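Local coordinates for quinonprotein alcohol dehydrogenase-like protein (PDB 4R5O) that is of unknown function but binds calcium and couples an immunoglobulin-like beta-sandwich to a seven-bladed beta-propeller, at residues 199-205 against 220-226; 215-219 against 259-265; 65-69 against 92-96. All coordinates share one frame. Residues are numbered along the deposited sequence.

Contact 1. Residues 199-205 against 220-226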
loop_
_atom_site.group_PDB
_atom_site.type_symbol
_atom_site.label_atom_id
_atom_site.label_comp_id
_atom_site.label_asym_id
_atom_site.label_seq_id
_atom_site.Cartn_x
_atom_site.Cartn_y
_atom_site.Cartn_z
ATOM N N LEU A 199 -3.005 -15.254 -7.081
ATOM C CA LEU A 199 -4.215 -15.364 -7.917
ATOM C C LEU A 199 -4.767 -14.011 -8.218
ATOM O O LEU A 199 -4.835 -13.176 -7.323
ATOM C CB LEU A 199 -5.338 -16.214 -7.292
ATOM C CG LEU A 199 -5.126 -17.652 -6.913
ATOM C CD1 LEU A 199 -6.348 -18.128 -6.130
ATOM C CD2 LEU A 199 -4.847 -18.564 -8.146
ATOM N N VAL A 200 -5.167 -13.785 -9.461
ATOM C CA VAL A 200 -5.815 -12.547 -9.874
ATOM C C VAL A 200 -7.194 -12.949 -10.388
ATOM O O VAL A 200 -7.314 -13.821 -11.253
ATOM C CB VAL A 200 -4.979 -11.716 -10.888
ATOM C CG1 VAL A 200 -5.808 -10.557 -11.458
ATOM C CG2 VAL A 200 -3.657 -11.215 -10.265
ATOM N N THR A 201 -8.236 -12.392 -9.778
ATOM C CA THR A 201 -9.626 -12.712 -10.125
ATOM C C THR A 201 -10.352 -11.401 -10.521
ATOM O O THR A 201 -9.860 -10.286 -10.260
ATOM C CB THR A 201 -10.303 -13.456 -8.954
ATOM O OG1 THR A 201 -10.195 -12.676 -7.772
ATOM C CG2 THR A 201 -9.654 -14.842 -8.664
ATOM N N GLY A 202 -11.487 -11.558 -11.189
ATOM C CA GLY A 202 -12.300 -10.465 -11.711
ATOM C C GLY A 202 -13.127 -10.885 -12.913
ATOM O O GLY A 202 -14.260 -10.430 -13.076
ATOM N N ASP A 203 -12.569 -11.791 -13.742
ATOM C CA ASP A 203 -13.170 -12.384 -14.945
ATOM C C ASP A 203 -13.054 -13.907 -14.905
ATOM O O ASP A 203 -13.150 -14.580 -15.936
ATOM C CB ASP A 203 -12.481 -11.824 -16.199
ATOM C CG ASP A 203 -10.989 -12.087 -16.353
ATOM O OD1 ASP A 203 -10.389 -12.734 -15.445
ATOM O OD2 ASP A 203 -10.413 -11.628 -17.365
ATOM N N GLY A 204 -12.863 -14.430 -13.695
ATOM C CA GLY A 204 -12.652 -15.844 -13.402
ATOM C C GLY A 204 -11.441 -15.954 -12.503
ATOM O O GLY A 204 -11.288 -15.123 -11.610
ATOM N N ILE A 205 -10.553 -16.933 -12.742
ATOM C CA ILE A 205 -9.348 -17.137 -11.919
ATOM C C ILE A 205 -8.108 -17.217 -12.808
ATOM O O ILE A 205 -8.036 -18.034 -13.739
ATOM C CB ILE A 205 -9.427 -18.409 -11.012
ATOM C CG1 ILE A 205 -10.731 -18.439 -10.188
ATOM C CG2 ILE A 205 -8.168 -18.542 -10.128
ATOM C CD1 ILE A 205 -11.030 -19.731 -9.572
ATOM N N ASN A 220 -12.527 -19.231 -16.497
ATOM C CA ASN A 220 -13.041 -18.086 -17.233
ATOM C C ASN A 220 -14.530 -17.990 -16.926
ATOM O O ASN A 220 -15.320 -18.788 -17.415
ATOM C CB ASN A 220 -12.716 -18.257 -18.725
ATOM C CG ASN A 220 -13.004 -17.095 -19.619
ATOM O OD1 ASN A 220 -13.839 -16.225 -19.332
ATOM N ND2 ASN A 220 -12.306 -17.065 -20.747
ATOM N N GLU A 221 -14.889 -17.070 -16.019
ATOM C CA GLU A 221 -16.259 -16.839 -15.571
ATOM C C GLU A 221 -16.454 -15.359 -15.396
ATOM O O GLU A 221 -15.823 -14.761 -14.540
ATOM C CB GLU A 221 -16.564 -17.615 -14.276
ATOM C CG GLU A 221 -18.004 -17.504 -13.794
ATOM C CD GLU A 221 -18.351 -18.329 -12.567
ATOM O OE1 GLU A 221 -17.921 -19.501 -12.485
ATOM O OE2 GLU A 221 -19.136 -17.831 -11.730
ATOM N N ARG A 222 -17.310 -14.765 -16.237
ATOM C CA ARG A 222 -17.625 -13.341 -16.263
ATOM C C ARG A 222 -18.024 -12.854 -14.873
ATOM O O ARG A 222 -18.875 -13.468 -14.218
ATOM C CB ARG A 222 -18.764 -13.067 -17.275
ATOM C CG ARG A 222 -18.927 -11.585 -17.629
ATOM C CD ARG A 222 -20.022 -11.316 -18.647
ATOM N NE ARG A 222 -21.364 -11.543 -18.104
ATOM C CZ ARG A 222 -22.136 -10.591 -17.579
ATOM N NH1 ARG A 222 -21.719 -9.330 -17.538
ATOM N NH2 ARG A 222 -23.337 -10.894 -17.102
ATOM N N LEU A 223 -17.351 -11.785 -14.410
ATOM C CA LEU A 223 -17.583 -11.108 -13.130
ATOM C C LEU A 223 -17.195 -11.985 -11.898
ATOM O O LEU A 223 -17.483 -11.573 -10.766
ATOM C CB LEU A 223 -19.075 -10.671 -12.988
ATOM C CG LEU A 223 -19.631 -9.731 -14.066
ATOM C CD1 LEU A 223 -21.101 -9.517 -13.877
ATOM C CD2 LEU A 223 -18.881 -8.389 -14.103
ATOM N N LEU A 224 -16.538 -13.156 -12.090
ATOM C CA LEU A 224 -16.113 -13.949 -10.918
ATOM C C LEU A 224 -14.885 -13.269 -10.317
ATOM O O LEU A 224 -13.842 -13.192 -10.957
ATOM C CB LEU A 224 -15.849 -15.444 -11.228
ATOM C CG LEU A 224 -15.178 -16.295 -10.108
ATOM C CD1 LEU A 224 -16.016 -16.337 -8.865
ATOM C CD2 LEU A 224 -14.886 -17.688 -10.578
ATOM N N CYS A 225 -15.029 -12.783 -9.096
ATOM C CA CYS A 225 -14.021 -12.032 -8.393
ATOM C C CYS A 225 -13.938 -12.459 -6.926
ATOM O O CYS A 225 -14.967 -12.571 -6.261
ATOM C CB CYS A 225 -14.333 -10.536 -8.503
ATOM S SG CYS A 225 -13.046 -9.469 -7.813
ATOM N N PHE A 226 -12.706 -12.631 -6.402
ATOM C CA PHE A 226 -12.555 -12.867 -4.971
ATOM C C PHE A 226 -12.329 -11.500 -4.359
ATOM O O PHE A 226 -11.188 -11.028 -4.327
ATOM C CB PHE A 226 -11.444 -13.888 -4.588
ATOM C CG PHE A 226 -11.364 -15.265 -5.209
ATOM C CD1 PHE A 226 -12.421 -15.776 -5.963
ATOM C CD2 PHE A 226 -10.244 -16.072 -5.008
ATOM C CE1 PHE A 226 -12.330 -17.040 -6.567
ATOM C CE2 PHE A 226 -10.177 -17.361 -5.561
ATOM C CZ PHE A 226 -11.206 -17.822 -6.366
#
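A chain leaving one sheet for the next can fold back over the hairpin it has just built, as Phe226, Thr201 and Leu224 illustrate. Thr201, in its p rotamer, places OG1 2.9 Å from Phe226 N, which donates a near-linear hydrogen bond, while CG2 sits over the ring face in a CH-pi contact, 3.7 Å from the centroid. Ile205 CD1, 3.7 Å from Phe226 CZ, and Leu199 CD1, 3.9 Å from Phe226 CE2, also pack against the ring, as do Tyr251 and strand 235-239 of the next blade. Leu224 contributes chiefly its carbonyl: O accepts from Gly204 N (3.2 Å) and, weakly, from Gly202 N (2.9 Å), the glycines either side of Asp203, where the hairpin turns. A CB on Gly204 would clash with Asn220 and Glu221. The type II turn Glu221-Leu224 reverses the chain, and Glu221 N donates a hydrogen bond to Asp203 O at 3.0 Å. Such a crossing from the outermost strand of one blade to the innermost of the next is characteristic of beta-propellers.

Contact 2. Residues 215-219 against 259-265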
loop_
_atom_site.group_PDB
_atom_site.type_symbol
_atom_site.label_atom_id
_atom_site.label_comp_id
_atom_site.label_asym_id
_atom_site.label_seq_id
_atom_site.Cartn_x
_atom_site.Cartn_y
_atom_site.Cartn_z
ATOM N N ASN A 215 0.881 -14.926 -16.268
ATOM C CA ASN A 215 -0.381 -15.371 -15.685
ATOM C C ASN A 215 -1.042 -16.373 -16.615
ATOM O O ASN A 215 -0.822 -16.351 -17.821
ATOM C CB ASN A 215 -1.345 -14.212 -15.345
ATOM C CG ASN A 215 -2.015 -13.563 -16.511
ATOM O OD1 ASN A 215 -3.142 -13.928 -16.905
ATOM N ND2 ASN A 215 -1.354 -12.571 -17.062
ATOM N N VAL A 216 -1.796 -17.303 -16.024
ATOM C CA VAL A 216 -2.527 -18.370 -16.721
ATOM C C VAL A 216 -3.962 -18.209 -16.326
ATOM O O VAL A 216 -4.258 -18.139 -15.134
ATOM C CB VAL A 216 -1.974 -19.801 -16.426
ATOM C CG1 VAL A 216 -2.814 -20.877 -17.101
ATOM C CG2 VAL A 216 -0.502 -19.941 -16.822
ATOM N N ARG A 217 -4.850 -18.121 -17.311
ATOM C CA ARG A 217 -6.279 -18.000 -17.076
ATOM C C ARG A 217 -6.847 -19.421 -16.915
ATOM O O ARG A 217 -7.045 -20.128 -17.895
ATOM C CB ARG A 217 -6.917 -17.205 -18.228
ATOM C CG ARG A 217 -8.296 -16.710 -17.945
ATOM C CD ARG A 217 -8.774 -15.738 -18.996
ATOM N NE ARG A 217 -10.121 -15.279 -18.654
ATOM C CZ ARG A 217 -10.843 -14.460 -19.401
ATOM N NH1 ARG A 217 -10.369 -14.014 -20.558
ATOM N NH2 ARG A 217 -12.056 -14.095 -19.012
ATOM N N ILE A 218 -7.035 -19.843 -15.656
ATOM C CA ILE A 218 -7.488 -21.188 -15.283
ATOM C C ILE A 218 -8.999 -21.316 -15.446
ATOM O O ILE A 218 -9.481 -22.214 -16.116
ATOM C CB ILE A 218 -7.070 -21.478 -13.831
ATOM C CG1 ILE A 218 -5.555 -21.479 -13.671
ATOM C CG2 ILE A 218 -7.668 -22.794 -13.367
ATOM C CD1 ILE A 218 -5.208 -21.303 -12.170
ATOM N N LYS A 219 -9.737 -20.431 -14.828
ATOM C CA LYS A 219 -11.187 -20.423 -14.898
ATOM C C LYS A 219 -11.615 -19.119 -15.547
ATOM O O LYS A 219 -11.107 -18.041 -15.219
ATOM C CB LYS A 219 -11.789 -20.616 -13.490
ATOM C CG LYS A 219 -13.311 -20.750 -13.446
ATOM C CD LYS A 219 -13.758 -21.043 -12.035
ATOM C CE LYS A 219 -15.238 -21.284 -11.912
ATOM N NZ LYS A 219 -15.634 -21.572 -10.501
ATOM N N ALA A 259 -3.105 -26.378 -12.074
ATOM C CA ALA A 259 -4.084 -26.175 -13.138
ATOM C C ALA A 259 -3.480 -25.494 -14.388
ATOM O O ALA A 259 -2.791 -24.473 -14.284
ATOM C CB ALA A 259 -5.240 -25.333 -12.617
ATOM N N LYS A 260 -3.750 -26.081 -15.560
ATOM C CA LYS A 260 -3.330 -25.552 -16.864
ATOM C C LYS A 260 -4.412 -24.594 -17.377
ATOM O O LYS A 260 -5.512 -24.581 -16.822
ATOM C CB LYS A 260 -3.063 -26.703 -17.873
ATOM C CG LYS A 260 -1.914 -27.655 -17.521
ATOM C CD LYS A 260 -1.971 -28.907 -18.383
ATOM C CE LYS A 260 -0.990 -29.985 -17.966
ATOM N NZ LYS A 260 -1.200 -31.281 -18.691
ATOM N N GLU A 261 -4.121 -23.824 -18.442
ATOM C CA GLU A 261 -5.067 -22.882 -19.052
ATOM C C GLU A 261 -6.401 -23.595 -19.352
ATOM O O GLU A 261 -6.412 -24.630 -20.036
ATOM C CB GLU A 261 -4.460 -22.271 -20.332
ATOM C CG GLU A 261 -5.349 -21.251 -21.039
ATOM C CD GLU A 261 -4.822 -20.642 -22.329
ATOM O OE1 GLU A 261 -3.588 -20.644 -22.551
ATOM O OE2 GLU A 261 -5.652 -20.104 -23.096
ATOM N N GLY A 262 -7.477 -23.076 -18.756
ATOM C CA GLY A 262 -8.823 -23.604 -18.922
ATOM C C GLY A 262 -9.254 -24.696 -17.959
ATOM O O GLY A 262 -10.461 -24.937 -17.838
ATOM N N GLU A 263 -8.294 -25.363 -17.261
ATOM C CA GLU A 263 -8.611 -26.458 -16.330
ATOM C C GLU A 263 -9.233 -25.925 -15.033
ATOM O O GLU A 263 -8.586 -25.997 -13.983
ATOM C CB GLU A 263 -7.366 -27.295 -15.983
ATOM C CG GLU A 263 -6.732 -28.116 -17.093
ATOM C CD GLU A 263 -5.533 -28.951 -16.657
ATOM O OE1 GLU A 263 -5.046 -28.773 -15.511
ATOM O OE2 GLU A 263 -5.066 -29.775 -17.480
ATOM N N ALA A 264 -10.489 -25.427 -15.087
ATOM C CA ALA A 264 -11.206 -24.870 -13.928
ATOM C C ALA A 264 -11.122 -25.815 -12.726
ATOM O O ALA A 264 -11.374 -27.017 -12.858
ATOM C CB ALA A 264 -12.668 -24.582 -14.271
ATOM N N PRO A 265 -10.685 -25.302 -11.562
ATOM C CA PRO A 265 -10.551 -26.176 -10.389
ATOM C C PRO A 265 -11.886 -26.386 -9.659
ATOM O O PRO A 265 -12.842 -25.645 -9.870
ATOM C CB PRO A 265 -9.554 -25.413 -9.517
ATOM C CG PRO A 265 -9.832 -23.966 -9.815
ATOM C CD PRO A 265 -10.324 -23.898 -11.237
HETATM O O HOH W 1 -14.729 -24.132 -10.704
#
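Segment 215-219 lies on strand 215-220, the outermost of a propeller blade, and a classic beta bulge at Ile218 and Lys219, both opposite Ile205 of the preceding strand, distorts its end. Against it lies the irregular loop 259-265, which follows helix 253-258 in the next blade. A type II turn from Lys260 to Glu263, with Gly262 at its positive-phi position, brings Gly262 N 3.1 Å from Arg217 O in a hydrogen bond, so the loop touches the strand without forming a regular strand pair. An inverse gamma turn centred on Glu263, closed by Ala264 N and Gly262 O at 2.8 Å, follows. Ile218 buries the most surface and fills the concavity so formed: its CG2 lies 3.6 Å from both Ala259 CB and Pro265 CD. Val216 CG1 meets Glu261 CB at 3.9 Å, near the exposed turn. The fully extended Lys219 runs past Ala264, CG to CB 4.0 Å, until its NZ donates to a water at 2.7 Å, which donates to Pro265 O at 2.6 Å.

Contact 3. Residues 65-69 against 92-96; sequences FSYKI and TSFSS
Two sheets of an immunoglobulin-like beta-sandwich meet here through side chains, the general way in which such a domain forms its core. Segment 65-69 lies on strand 65-68, which pairs antiparallel with 35-38; segment 92-96 lies on strand 86-97 of the opposing five-stranded sheet. Both are extended, and the touching parts, 65-69 and 94-96, run in the same sense, 25° apart. The nearest CA atoms, those of Ile69 and Ser96, are 6.6 Å apart, and the backbones share no hydrogen bonds. Along the second segment the meeting begins at Phe94, whose CA-CB bond points toward the other sheet. With chi1 p and chi2 near -91°, its ring enters among Phe65 (chi1 t), Tyr67 (chi1 t, chi2 near -85°) and Ile69 (m, m). Its edge addresses the Tyr67 face in a T-shaped stack, centroids 5.0 Å apart and planes at 64°; Phe94 CE2 lies 3.6 Å from both Tyr67 CE1 and Ile69 CD1, and CE1 is 4.2 Å from Phe65 CZ. Leu36 and Ala75 also line this ring. Ser95 points away. Ser96, chi1 p, turns inward again; its OG is hydrogen-bonded to His98 ND1 and Cys73 N, and Ser96 CB touches Ile69 CG2 at 3.5 Å.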
loop_
_atom_site.group_PDB
_atom_site.type_symbol
_atom_site.label_atom_id
_atom_site.label_comp_id
_atom_site.label_asym_id
_atom_site.label_seq_id
_atom_site.Cartn_x
_atom_site.Cartn_y
_atom_site.Cartn_z
ATOM N N PHE A 65 23.530 24.332 -5.894
ATOM C CA PHE A 65 22.385 23.435 -5.810
ATOM C C PHE A 65 21.807 23.422 -4.408
ATOM O O PHE A 65 22.515 23.089 -3.461
ATOM C CB PHE A 65 22.808 22.012 -6.224
ATOM C CG PHE A 65 21.751 20.928 -6.153
ATOM C CD1 PHE A 65 20.720 20.869 -7.094
ATOM C CD2 PHE A 65 21.836 19.912 -5.206
ATOM C CE1 PHE A 65 19.756 19.855 -7.041
ATOM C CE2 PHE A 65 20.865 18.901 -5.152
ATOM C CZ PHE A 65 19.833 18.883 -6.067
ATOM N N SER A 66 20.518 23.751 -4.270
ATOM C CA SER A 66 19.844 23.695 -2.977
ATOM C C SER A 66 18.607 22.836 -3.139
ATOM O O SER A 66 17.806 23.071 -4.047
ATOM C CB SER A 66 19.527 25.090 -2.458
ATOM O OG SER A 66 18.981 25.018 -1.151
ATOM N N TYR A 67 18.494 21.781 -2.323
ATOM C CA TYR A 67 17.369 20.842 -2.412
ATOM C C TYR A 67 16.959 20.401 -1.012
ATOM O O TYR A 67 17.750 19.717 -0.358
ATOM C CB TYR A 67 17.789 19.640 -3.277
ATOM C CG TYR A 67 16.679 18.717 -3.713
ATOM C CD1 TYR A 67 16.235 17.692 -2.888
ATOM C CD2 TYR A 67 16.164 18.781 -5.000
ATOM C CE1 TYR A 67 15.224 16.823 -3.295
ATOM C CE2 TYR A 67 15.186 17.886 -5.438
ATOM C CZ TYR A 67 14.711 16.911 -4.580
ATOM O OH TYR A 67 13.737 16.042 -5.025
ATOM N N LYS A 68 15.751 20.801 -0.538
ATOM C CA LYS A 68 15.298 20.414 0.800
ATOM C C LYS A 68 14.829 18.953 0.796
ATOM O O LYS A 68 14.030 18.559 -0.061
ATOM C CB LYS A 68 14.178 21.337 1.327
ATOM N N ILE A 69 15.350 18.149 1.729
ATOM C CA ILE A 69 14.979 16.747 1.889
ATOM C C ILE A 69 13.782 16.749 2.846
ATOM O O ILE A 69 13.911 16.537 4.064
ATOM C CB ILE A 69 16.207 15.910 2.356
ATOM C CG1 ILE A 69 17.411 16.126 1.429
ATOM C CG2 ILE A 69 15.868 14.431 2.509
ATOM C CD1 ILE A 69 17.164 15.796 -0.085
ATOM N N THR A 92 26.781 12.219 -8.745
ATOM C CA THR A 92 26.691 11.660 -7.403
ATOM C C THR A 92 25.230 11.230 -7.223
ATOM O O THR A 92 24.456 11.231 -8.184
ATOM C CB THR A 92 27.216 12.632 -6.295
ATOM O OG1 THR A 92 27.317 11.901 -5.073
ATOM C CG2 THR A 92 26.335 13.895 -6.104
ATOM N N SER A 93 24.873 10.831 -6.007
ATOM C CA SER A 93 23.514 10.461 -5.666
ATOM C C SER A 93 23.240 10.905 -4.239
ATOM O O SER A 93 24.177 11.185 -3.485
ATOM C CB SER A 93 23.284 8.968 -5.863
ATOM O OG SER A 93 24.190 8.206 -5.088
ATOM N N PHE A 94 21.961 11.078 -3.904
ATOM C CA PHE A 94 21.563 11.470 -2.560
ATOM C C PHE A 94 20.296 10.724 -2.176
ATOM O O PHE A 94 19.561 10.234 -3.041
ATOM C CB PHE A 94 21.386 12.984 -2.414
ATOM C CG PHE A 94 20.269 13.635 -3.184
ATOM C CD1 PHE A 94 20.482 14.129 -4.456
ATOM C CD2 PHE A 94 19.037 13.847 -2.596
ATOM C CE1 PHE A 94 19.476 14.811 -5.131
ATOM C CE2 PHE A 94 18.029 14.509 -3.280
ATOM C CZ PHE A 94 18.260 15.000 -4.537
ATOM N N SER A 95 20.099 10.578 -0.864
ATOM C CA SER A 95 18.959 9.889 -0.274
ATOM C C SER A 95 18.724 10.404 1.117
ATOM O O SER A 95 19.615 10.989 1.714
ATOM C CB SER A 95 19.184 8.374 -0.261
ATOM O OG SER A 95 20.317 8.034 0.522
ATOM N N SER A 96 17.519 10.191 1.629
ATOM C CA SER A 96 17.101 10.561 2.980
ATOM C C SER A 96 17.363 9.419 3.950
ATOM O O SER A 96 17.231 8.259 3.568
ATOM C CB SER A 96 15.616 10.934 2.992
ATOM O OG SER A 96 14.820 9.894 2.443
#

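In the fold
Contact 3 comes first along the chain and lies in the N-terminal sandwich domain; contacts 1 and 2 follow in the propeller, on the opposite side of the chain's centre. Their centres are about 45 and 48 Å from that of contact 3, which touches neither. Contacts 1 and 2 are neighbours, about 11 Å between centres, and their segments alternate in sequence. Both reach the four-stranded sheet running from 189-192 to 215-220, in which Ile205 of 204-209 pairs with Ile218 and Lys219 of 215-220. Contact 1 lays the connection to the next blade over this one, and contact 2 joins the two blades at the outer strand, whereas contact 3 holds the separate domain's two sheets face to face.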